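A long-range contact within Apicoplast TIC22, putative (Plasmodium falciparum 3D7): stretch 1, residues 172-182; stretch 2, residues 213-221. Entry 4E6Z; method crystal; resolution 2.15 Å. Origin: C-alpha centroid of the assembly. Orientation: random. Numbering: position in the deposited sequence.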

# COMPACT_ATOMS: atom_id res chain seq x y z
N LYS A 172 4.18 5.76 5.36
CA LYS A 172 4.40 7.05 6.02
C LYS A 172 5.26 7.96 5.15
O LYS A 172 5.00 9.15 5.04
CB LYS A 172 5.05 6.83 7.38
CG LYS A 172 5.24 8.10 8.20
CD LYS A 172 6.15 7.84 9.39
CE LYS A 172 6.19 9.04 10.32
NZ LYS A 172 4.88 9.28 10.99
N ARG A 173 6.29 7.37 4.53
CA ARG A 173 7.24 8.12 3.72
C ARG A 173 6.63 8.61 2.40
O ARG A 173 6.99 9.66 1.89
CB ARG A 173 8.48 7.27 3.46
CG ARG A 173 9.56 7.97 2.66
CD ARG A 173 10.73 7.04 2.37
NE ARG A 173 10.31 5.87 1.60
CZ ARG A 173 11.15 5.06 0.96
NH1 ARG A 173 12.46 5.29 0.98
NH2 ARG A 173 10.68 4.02 0.28
N GLN A 174 5.70 7.83 1.84
CA GLN A 174 5.05 8.22 0.59
C GLN A 174 3.98 9.28 0.81
O GLN A 174 3.76 10.13 -0.05
CB GLN A 174 4.47 7.00 -0.13
CG GLN A 174 5.50 5.92 -0.47
CD GLN A 174 6.73 6.48 -1.17
OE1 GLN A 174 6.64 7.35 -2.03
NE2 GLN A 174 7.90 5.96 -0.79
N LEU A 175 3.31 9.24 1.96
CA LEU A 175 2.34 10.28 2.30
C LEU A 175 3.04 11.62 2.39
O LEU A 175 2.49 12.64 1.97
CB LEU A 175 1.66 9.96 3.63
CG LEU A 175 0.47 8.99 3.57
CD1 LEU A 175 0.17 8.43 4.96
CD2 LEU A 175 -0.74 9.70 2.98
N GLN A 176 4.25 11.62 2.93
CA GLN A 176 5.06 12.82 2.96
C GLN A 176 5.47 13.25 1.56
O GLN A 176 5.35 14.42 1.20
CB GLN A 176 6.30 12.61 3.83
CG GLN A 176 7.11 13.88 4.02
CD GLN A 176 6.27 15.04 4.54
OE1 GLN A 176 5.80 15.03 5.68
NE2 GLN A 176 6.08 16.05 3.69
N ASN A 177 5.95 12.30 0.76
CA ASN A 177 6.35 12.57 -0.61
C ASN A 177 5.22 13.19 -1.43
O ASN A 177 5.45 14.04 -2.29
CB ASN A 177 6.84 11.29 -1.29
CG ASN A 177 8.21 10.86 -0.81
OD1 ASN A 177 8.96 11.66 -0.25
ND2 ASN A 177 8.55 9.60 -1.02
N ALA A 178 3.99 12.76 -1.14
CA ALA A 178 2.83 13.18 -1.91
C ALA A 178 2.39 14.62 -1.60
O ALA A 178 1.81 15.29 -2.45
CB ALA A 178 1.67 12.21 -1.69
N LEU A 179 2.66 15.07 -0.38
CA LEU A 179 2.26 16.41 0.04
C LEU A 179 2.81 17.48 -0.90
O LEU A 179 2.13 18.46 -1.20
CB LEU A 179 2.71 16.70 1.46
CG LEU A 179 1.86 16.05 2.55
CD1 LEU A 179 2.33 16.48 3.92
CD2 LEU A 179 0.40 16.42 2.34
N TYR A 180 4.04 17.27 -1.36
CA TYR A 180 4.69 18.19 -2.28
C TYR A 180 3.80 18.48 -3.49
O TYR A 180 3.69 19.62 -3.93
CB TYR A 180 6.02 17.59 -2.73
CG TYR A 180 6.81 18.44 -3.70
CD1 TYR A 180 6.79 18.19 -5.06
CD2 TYR A 180 7.59 19.50 -3.24
CE1 TYR A 180 7.51 18.97 -5.95
CE2 TYR A 180 8.32 20.28 -4.12
CZ TYR A 180 8.28 20.01 -5.47
OH TYR A 180 9.00 20.78 -6.35
N TYR A 181 3.15 17.44 -4.00
CA TYR A 181 2.39 17.53 -5.24
C TYR A 181 0.93 17.96 -5.05
O TYR A 181 0.19 18.10 -6.01
CB TYR A 181 2.47 16.21 -6.00
CG TYR A 181 3.89 15.83 -6.34
CD1 TYR A 181 4.52 16.37 -7.46
CD2 TYR A 181 4.60 14.95 -5.54
CE1 TYR A 181 5.83 16.03 -7.77
CE2 TYR A 181 5.90 14.60 -5.84
CZ TYR A 181 6.51 15.15 -6.95
OH TYR A 181 7.81 14.80 -7.24
N LEU A 182 0.54 18.18 -3.80
CA LEU A 182 -0.80 18.67 -3.51
C LEU A 182 -0.78 20.15 -3.15
O LEU A 182 0.17 20.63 -2.53
CB LEU A 182 -1.44 17.86 -2.37
CG LEU A 182 -2.02 16.47 -2.66
CD1 LEU A 182 -1.75 16.03 -4.08
CD2 LEU A 182 -1.48 15.46 -1.66
N PHE A 213 2.55 4.00 -9.40
CA PHE A 213 3.56 3.60 -8.42
C PHE A 213 3.17 3.94 -6.99
O PHE A 213 2.72 5.05 -6.71
CB PHE A 213 4.91 4.26 -8.73
CG PHE A 213 5.45 3.91 -10.08
CD1 PHE A 213 6.32 2.85 -10.23
CD2 PHE A 213 5.10 4.65 -11.19
CE1 PHE A 213 6.83 2.53 -11.48
CE2 PHE A 213 5.60 4.34 -12.44
CZ PHE A 213 6.47 3.27 -12.58
N PHE A 214 3.34 2.97 -6.10
CA PHE A 214 3.16 3.23 -4.68
C PHE A 214 4.33 4.02 -4.12
O PHE A 214 4.15 4.91 -3.29
CB PHE A 214 2.94 1.92 -3.89
CG PHE A 214 1.53 1.43 -3.95
CD1 PHE A 214 0.61 1.79 -2.97
CD2 PHE A 214 1.10 0.62 -4.99
CE1 PHE A 214 -0.70 1.34 -3.03
CE2 PHE A 214 -0.21 0.17 -5.05
CZ PHE A 214 -1.11 0.54 -4.07
N ASP A 215 5.54 3.71 -4.59
CA ASP A 215 6.72 4.46 -4.20
C ASP A 215 7.12 5.51 -5.23
O ASP A 215 7.35 5.19 -6.40
CB ASP A 215 7.90 3.52 -3.92
CG ASP A 215 7.74 2.76 -2.61
OD1 ASP A 215 6.61 2.71 -2.08
OD2 ASP A 215 8.75 2.21 -2.12
N LEU A 216 7.19 6.76 -4.79
CA LEU A 216 7.64 7.85 -5.64
C LEU A 216 8.99 7.52 -6.26
O LEU A 216 9.21 7.73 -7.46
CB LEU A 216 7.73 9.15 -4.85
CG LEU A 216 8.35 10.34 -5.60
CD1 LEU A 216 7.61 10.61 -6.90
CD2 LEU A 216 8.37 11.60 -4.73
N GLU A 217 9.90 7.00 -5.45
CA GLU A 217 11.25 6.69 -5.90
C GLU A 217 11.28 5.65 -7.02
O GLU A 217 12.20 5.66 -7.85
CB GLU A 217 12.14 6.27 -4.72
CG GLU A 217 11.40 5.64 -3.55
CD GLU A 217 10.79 6.67 -2.60
OE1 GLU A 217 11.55 7.29 -1.81
OE2 GLU A 217 9.56 6.85 -2.63
N ASP A 218 10.29 4.77 -7.06
CA ASP A 218 10.16 3.82 -8.16
C ASP A 218 9.75 4.55 -9.44
O ASP A 218 10.25 4.25 -10.52
CB ASP A 218 9.13 2.74 -7.83
CG ASP A 218 9.62 1.76 -6.77
OD1 ASP A 218 10.84 1.68 -6.53
OD2 ASP A 218 8.77 1.06 -6.17
N LEU A 219 8.84 5.51 -9.31
CA LEU A 219 8.39 6.32 -10.43
C LEU A 219 9.55 7.11 -11.02
O LEU A 219 9.82 7.03 -12.22
CB LEU A 219 7.27 7.27 -10.01
CG LEU A 219 6.86 8.32 -11.05
CD1 LEU A 219 6.40 7.66 -12.33
CD2 LEU A 219 5.77 9.24 -10.50
N LYS A 220 10.24 7.86 -10.17
CA LYS A 220 11.39 8.65 -10.60
C LYS A 220 12.45 7.77 -11.24
O LYS A 220 13.19 8.21 -12.13
CB LYS A 220 11.98 9.43 -9.43
CG LYS A 220 11.15 10.64 -9.01
CD LYS A 220 11.78 11.39 -7.85
CE LYS A 220 10.95 12.61 -7.48
NZ LYS A 220 11.42 13.28 -6.23
N GLU A 221 12.53 6.52 -10.80
CA GLU A 221 13.50 5.59 -11.34
C GLU A 221 13.10 5.16 -12.74
O GLU A 221 13.95 4.98 -13.61
CB GLU A 221 13.64 4.38 -10.42
CG GLU A 221 14.99 3.70 -10.50
CD GLU A 221 15.44 3.15 -9.16
OE1 GLU A 221 16.67 3.09 -8.93
OE2 GLU A 221 14.58 2.80 -8.33

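Gln 174 is the centre of this contact. Its CA-to-CB bond points toward the second stretch, and the residue is buried, so its amide needs partners for both the oxygen and the nitrogen. It finds them at the start of helix 216-221. The backbone N of Leu 216 donates to OE1 of Gln 174 at 2.9 Å, with an almost straight N-H...O angle of 174°. This is one of the amides in the first turn of a helix, which have no carbonyl of their own helix to bond. Asp 215 holds the N-cap position, but its side chain makes no capping bond.

The other half of the same amide is also used. NE2 of Gln 174 donates to OE2 of Glu 217 at 2.6 Å, a short bond with an angle of 148°. OE1 of Gln 174 lies 3.0 Å from OE2 of Glu 217, but both atoms are acceptors and no hydrogen bond joins them.

OE1 of Gln 174 takes a second hydrogen bond from its own helix. ND2 of Asn 177, one turn later, donates to OE1 of Gln 174 at 3.1 Å and 165°. The oxygen therefore accepts from a side chain of one stretch and from the backbone of the other. ND2 of Asn 177 is also 3.3 Å from OE2 of Glu 217.

Arg 173, which is exposed, adds charge to the contact. It forms two salt bridges, and both are long. Its NH2 is 3.6 Å from OD2 of Asp 215, which lies at the guanidinium edge, near the plane. That oxygen is also hydrogen-bonded elsewhere in the structure. NH1 of Arg 173 is 3.6 Å from OE1 of Glu 217, which sits over one face of the guanidinium. No N-H points at this oxygen, so the attraction is of charges only. Glu 217 thus uses OE2 for the Gln 174 amide and meets Arg 173 with OE1.

Apolar contact continues alongside the polar group. CB of Asn 177 is 3.8 Å from CD2 of Leu 216. The same methyl meets the edge of the Tyr 181 ring, with CE2 of Tyr 181 and CD2 of Leu 216 4.0 Å apart. Farther along, OH of Tyr 181 is 3.8 Å from CE of Lys 220, the carbon next to the ammonium nitrogen.

The helix axes come no closer than 11.4 Å and their directions differ by 61°. Side chains bridge the gap, and the two stretches together bury 352 Å².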